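Local coordinates for protein protease Do-like 8, chloroplastic (Arabidopsis thaliana, PDB 4IC6) that is probably a serine protease of the HtrA (Deg) type, cleaving proteins in the thylakoids of the chloroplast, at residues A124-V129 with I181-G186. The protein carries 1 engineered substitution. Sequence-based numbering, arbitrary orientation.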
ATOM      1  N   ALA A 124     -16.584 -19.188 -17.879  1.00 41.65           N
ATOM      2  CA  ALA A 124     -16.391 -20.143 -16.786  1.00 41.11           C
ATOM      3  C   ALA A 124     -15.036 -20.848 -16.842  1.00 36.74           C
ATOM      4  O   ALA A 124     -14.413 -21.070 -15.812  1.00 37.89           O
ATOM      5  CB  ALA A 124     -17.531 -21.159 -16.766  1.00 45.14           C
ATOM      6  N   LYS A 125     -14.574 -21.210 -18.036  1.00 34.78           N
ATOM      7  CA  LYS A 125     -13.256 -21.835 -18.179  1.00 34.47           C
ATOM      8  C   LYS A 125     -12.172 -20.878 -18.692  1.00 34.06           C
ATOM      9  O   LYS A 125     -11.059 -21.310 -18.991  1.00 34.72           O
ATOM     10  CB  LYS A 125     -13.333 -23.087 -19.067  1.00 32.63           C
ATOM     11  CG  LYS A 125     -14.247 -24.190 -18.526  1.00 35.05           C
ATOM     12  CD  LYS A 125     -13.737 -24.683 -17.154  1.00 35.00           C
ATOM     13  CE  LYS A 125     -14.402 -25.991 -16.728  1.00 37.98           C
ATOM     14  NZ  LYS A 125     -13.772 -26.552 -15.480  1.00 39.81           N
ATOM     15  N   ASP A 126     -12.501 -19.588 -18.767  1.00 32.79           N
ATOM     16  CA  ASP A 126     -11.572 -18.560 -19.255  1.00 33.20           C
ATOM     17  C   ASP A 126     -10.923 -18.971 -20.569  1.00 31.40           C
ATOM     18  O   ASP A 126      -9.695 -18.990 -20.688  1.00 33.03           O
ATOM     19  CB  ASP A 126     -10.465 -18.262 -18.224  1.00 35.41           C
ATOM     20  CG  ASP A 126      -9.739 -16.953 -18.511  1.00 38.64           C
ATOM     21  OD1 ASP A 126     -10.020 -16.326 -19.565  1.00 38.01           O
ATOM     22  OD2 ASP A 126      -8.882 -16.558 -17.690  1.00 36.24           O
ATOM     23  N   LEU A 127     -11.750 -19.306 -21.557  1.00 35.72           N
ATOM     24  CA  LEU A 127     -11.244 -19.660 -22.875  1.00 32.99           C
ATOM     25  C   LEU A 127     -12.011 -18.941 -23.960  1.00 36.91           C
ATOM     26  O   LEU A 127     -13.219 -18.724 -23.842  1.00 34.94           O
ATOM     27  CB  LEU A 127     -11.328 -21.168 -23.107  1.00 32.23           C
ATOM     28  CG  LEU A 127     -10.416 -21.974 -22.185  1.00 34.27           C
ATOM     29  CD1 LEU A 127     -10.806 -23.450 -22.218  1.00 32.43           C
ATOM     30  CD2 LEU A 127      -8.960 -21.762 -22.601  1.00 33.56           C
ATOM     31  N   ALA A 128     -11.295 -18.569 -25.014  1.00 40.04           N
ATOM     32  CA  ALA A 128     -11.904 -17.916 -26.176  1.00 40.39           C
ATOM     33  C   ALA A 128     -11.282 -18.508 -27.419  1.00 39.36           C
ATOM     34  O   ALA A 128     -10.130 -18.944 -27.396  1.00 35.82           O
ATOM     35  CB  ALA A 128     -11.671 -16.414 -26.136  1.00 34.33           C
ATOM     36  N   VAL A 129     -12.050 -18.531 -28.504  1.00 40.06           N
ATOM     37  CA  VAL A 129     -11.545 -19.040 -29.761  1.00 38.58           C
ATOM     38  C   VAL A 129     -11.724 -17.981 -30.847  1.00 40.11           C
ATOM     39  O   VAL A 129     -12.815 -17.445 -31.017  1.00 42.09           O
ATOM     40  CB  VAL A 129     -12.274 -20.344 -30.155  1.00 39.56           C
ATOM     41  CG1 VAL A 129     -11.742 -20.882 -31.492  1.00 38.73           C
ATOM     42  CG2 VAL A 129     -12.099 -21.387 -29.062  1.00 36.24           C
ATOM     43  N   ILE A 181      -8.172 -21.984  -9.999  1.00 26.29           N
ATOM     44  CA  ILE A 181      -7.498 -20.891 -10.671  1.00 25.72           C
ATOM     45  C   ILE A 181      -8.322 -19.646 -10.466  1.00 29.19           C
ATOM     46  O   ILE A 181      -9.458 -19.555 -10.954  1.00 32.55           O
ATOM     47  CB  ILE A 181      -7.425 -21.148 -12.189  1.00 28.98           C
ATOM     48  CG1 ILE A 181      -6.763 -22.501 -12.469  1.00 25.67           C
ATOM     49  CG2 ILE A 181      -6.697 -20.006 -12.905  1.00 28.39           C
ATOM     50  CD1 ILE A 181      -6.498 -22.749 -13.966  1.00 26.31           C
ATOM     51  N   PHE A 182      -7.770 -18.666  -9.758  1.00 26.97           N
ATOM     52  CA  PHE A 182      -8.516 -17.437  -9.506  1.00 29.72           C
ATOM     53  C   PHE A 182      -8.306 -16.457 -10.645  1.00 32.92           C
ATOM     54  O   PHE A 182      -7.619 -15.438 -10.515  1.00 28.40           O
ATOM     55  CB  PHE A 182      -8.148 -16.873  -8.135  1.00 35.23           C
ATOM     56  CG  PHE A 182      -8.489 -17.814  -7.020  1.00 36.91           C
ATOM     57  CD1 PHE A 182      -9.810 -18.143  -6.763  1.00 38.55           C
ATOM     58  CD2 PHE A 182      -7.494 -18.399  -6.255  1.00 41.15           C
ATOM     59  CE1 PHE A 182     -10.136 -19.039  -5.742  1.00 43.91           C
ATOM     60  CE2 PHE A 182      -7.808 -19.292  -5.236  1.00 39.44           C
ATOM     61  CZ  PHE A 182      -9.132 -19.609  -4.977  1.00 41.99           C
ATOM     62  N   SER A 183      -8.929 -16.804 -11.765  1.00 31.85           N
ATOM     63  CA  SER A 183      -8.692 -16.163 -13.048  1.00 34.62           C
ATOM     64  C   SER A 183      -8.977 -14.680 -12.990  1.00 33.56           C
ATOM     65  O   SER A 183      -9.880 -14.246 -12.289  1.00 36.80           O
ATOM     66  CB  SER A 183      -9.595 -16.799 -14.119  1.00 34.24           C
ATOM     67  OG  SER A 183      -9.648 -15.985 -15.281  1.00 37.14           O
ATOM     68  N   GLN A 184      -8.238 -13.899 -13.763  1.00 34.56           N
ATOM     69  CA  GLN A 184      -8.499 -12.475 -13.798  1.00 34.16           C
ATOM     70  C   GLN A 184      -9.836 -12.176 -14.480  1.00 36.24           C
ATOM     71  O   GLN A 184     -10.254 -11.024 -14.582  1.00 34.04           O
ATOM     72  CB  GLN A 184      -7.328 -11.732 -14.439  1.00 37.39           C
ATOM     73  CG  GLN A 184      -6.055 -11.817 -13.597  1.00 32.72           C
ATOM     74  CD  GLN A 184      -4.966 -10.895 -14.115  1.00 36.64           C
ATOM     75  OE1 GLN A 184      -5.164 -10.175 -15.101  1.00 41.22           O
ATOM     76  NE2 GLN A 184      -3.811 -10.915 -13.463  1.00 35.16           N
ATOM     77  N   THR A 185     -10.515 -13.228 -14.919  1.00 37.50           N
ATOM     78  CA  THR A 185     -11.908 -13.113 -15.359  1.00 44.69           C
ATOM     79  C   THR A 185     -12.847 -12.744 -14.207  1.00 40.99           C
ATOM     80  O   THR A 185     -13.953 -12.217 -14.418  1.00 35.82           O
ATOM     81  CB  THR A 185     -12.370 -14.454 -15.972  1.00 52.34           C
ATOM     82  OG1 THR A 185     -12.127 -14.445 -17.384  1.00 50.85           O
ATOM     83  CG2 THR A 185     -13.841 -14.669 -15.735  1.00 62.59           C
ATOM     84  N   GLY A 186     -12.409 -13.022 -12.987  1.00 36.98           N
ATOM     85  CA  GLY A 186     -13.265 -12.874 -11.819  1.00 39.30           C
ATOM     86  C   GLY A 186     -13.958 -14.178 -11.426  1.00 41.86           C
ATOM     87  O   GLY A 186     -14.696 -14.231 -10.445  1.00 46.37           O
TER
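Asp126 and Ser183 are joined by one short hydrogen bond, the hydroxyl OG of Ser183 donating to carboxylate oxygen OD2 of Asp126 over 2.6 Å. The hydroxyl does not lie in the plane of the carboxylate but comes from above it, 51° out. Both side chains point toward the opposing segment: CG of Asp126 is anti to its backbone N (chi1 -164°), and OG of Ser183 takes the same course from its own backbone.

The rest of the contact is loose polar and van der Waals approach. Thr185 and Asp126 run past each other in opposite directions, which brings OG1 of Thr185 to 3.6 Å from OD1 of Asp126, polar atoms side by side without a hydrogen bond. CB of Ser183 lies 3.6 Å from OD2 of Asp126. All three touching residues are buried.

Ser183 OG also appears to accept from the backbone N of Thr185, as in an ST turn, but that bond is doubtful because the position of the nitrogen is less certain. A type I turn from Ser183 to Gly186 is closed by Gly186 N bonding to Ser183 O at 2.9 Å; Gly186 has a positive phi of 95°, which suits glycine. On the other side, Asp126 and Leu127 face Asp122 in a G1 bulge at the start of strand 127-131.

The carboxylate has another bond, OD1 of Asp126 accepting from the backbone N of His83. Separately, Asn81 ND2 bonds to the main-chain O of Asp126. His83 and Asp126 are the predicted histidine and aspartate of the charge relay, and Ala204 occupies the third position as an engineered residue. The serine hydroxyl of the type I turn 183-186 probably helps to orient the aspartate of the predicted catalytic triad, in the two-barrel, chymotrypsin-like protease domain of the S1C family.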